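Local coordinates for 14 kDa fatty acid-binding protein (Schistosoma mansoni, PDB 1VYF), which binds long-chain fatty acids such as oleic and arachidonic acid inside a beta-barrel and may take part in their transport, at residues A[26-29]-A[30-33]. Sequence-based numbering, arbitrary orientation.
Sequences GVSW and ATRQ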
# COMPACT_ATOMS: atom_id res chain seq x y z
N GLY A 26 -9.46 9.76 9.32
CA GLY A 26 -10.33 9.55 10.46
C GLY A 26 -9.98 8.32 11.27
O GLY A 26 -10.84 7.84 12.04
N VAL A 27 -8.77 7.77 11.09
CA VAL A 27 -8.35 6.57 11.79
C VAL A 27 -8.29 6.81 13.29
O VAL A 27 -7.83 7.86 13.74
CB VAL A 27 -6.97 6.04 11.29
CG1 VAL A 27 -6.55 4.78 12.04
CG2 VAL A 27 -7.03 5.75 9.80
N SER A 28 -8.73 5.83 14.07
CA SER A 28 -8.82 5.99 15.49
C SER A 28 -7.44 6.30 16.06
O SER A 28 -6.41 5.91 15.49
CB SER A 28 -9.40 4.74 16.15
OG SER A 28 -8.42 3.73 16.25
N TRP A 29 -7.44 7.00 17.19
CA TRP A 29 -6.22 7.27 17.92
C TRP A 29 -5.38 6.02 18.13
O TRP A 29 -4.18 6.04 17.85
CB TRP A 29 -6.52 7.92 19.28
CG TRP A 29 -5.28 8.14 20.07
CD1 TRP A 29 -4.84 7.43 21.13
CD2 TRP A 29 -4.30 9.15 19.82
NE1 TRP A 29 -3.64 7.94 21.59
CE2 TRP A 29 -3.29 9.00 20.79
CE3 TRP A 29 -4.18 10.17 18.88
CZ2 TRP A 29 -2.17 9.82 20.85
CZ3 TRP A 29 -3.07 11.00 18.94
CH2 TRP A 29 -2.08 10.81 19.91
N ALA A 30 -5.99 4.95 18.66
CA ALA A 30 -5.23 3.74 19.01
C ALA A 30 -4.66 3.02 17.78
O ALA A 30 -3.55 2.52 17.83
CB ALA A 30 -6.09 2.77 19.86
N THR A 31 -5.43 2.95 16.69
CA THR A 31 -4.92 2.35 15.47
C THR A 31 -3.83 3.23 14.83
O THR A 31 -2.89 2.72 14.20
CB THR A 31 -6.04 2.08 14.45
OG1 THR A 31 -6.96 1.14 15.01
CG2 THR A 31 -5.46 1.37 13.22
N ARG A 32 -3.97 4.55 14.97
CA ARG A 32 -2.97 5.50 14.48
C ARG A 32 -1.64 5.23 15.18
O ARG A 32 -0.58 5.18 14.52
CB ARG A 32 -3.42 6.95 14.69
CG ARG A 32 -4.22 7.47 13.55
CD ARG A 32 -4.91 8.81 13.80
NE ARG A 32 -3.92 9.86 14.05
CZ ARG A 32 -4.10 10.86 14.90
NH1 ARG A 32 -5.24 10.98 15.57
NH2 ARG A 32 -3.14 11.76 15.07
N GLN A 33 -1.67 5.00 16.49
CA GLN A 33 -0.42 4.78 17.23
C GLN A 33 0.26 3.50 16.75
O GLN A 33 1.49 3.49 16.59
CB GLN A 33 -0.61 4.72 18.75
CG GLN A 33 -1.16 6.02 19.43
CD GLN A 33 -0.72 7.34 18.80
OE1 GLN A 33 0.42 7.78 19.00
NE2 GLN A 33 -1.61 7.98 18.06
O HOH W 1 -7.86 10.02 15.13
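S28 caps the start of helix 29-35: its OG accepts a hydrogen bond from T31 N over 3.1 Å, nearly straight at 163°. With OG set between the backbone N and the carbonyl carbon (chi1 77°), the hydroxyl comes within bonding distance of this amide. First-turn amides lack the i-4 helical carbonyl found further along a helix, and the short S28 hydroxyl stands in for one. From here the helical bonds follow, R32 N to S28 O at 2.8 Å and Q33 N to W29 O at 3.0 Å. W29 O also accepts from Q33 NE2, 3.2 Å away, and the two donors come from opposite faces of its carbonyl plane.

This is the helix-turn-helix lid of the fatty-acid-binding protein barrel. The turn leaves helix 18-24 through a Schellman motif at G26, whose positive phi suits glycine.

The NE2 bond holds the Q33 amide flat against one face of the indole, the planes 17° apart, with NE2 over the centre of the W29 ring and CG making a CH-pi contact with the five-membered part. Glutamine serves here because one amide can both stack and donate. The R32 guanidinium instead stands almost perpendicular to the indole, its NH1 at the ring edge 3.6 Å from CE3. A water joins NH1 to V27 O, while NH2 forms a salt bridge with D19 of helix 18-24; a long, many-headed arginine can serve all three. In the nonpolar contact, V27 CG1 packs 3.7 Å from CB of T31, a residue that also touches the bound oleic acid; a branched aliphatic side chain suits V27's buried place.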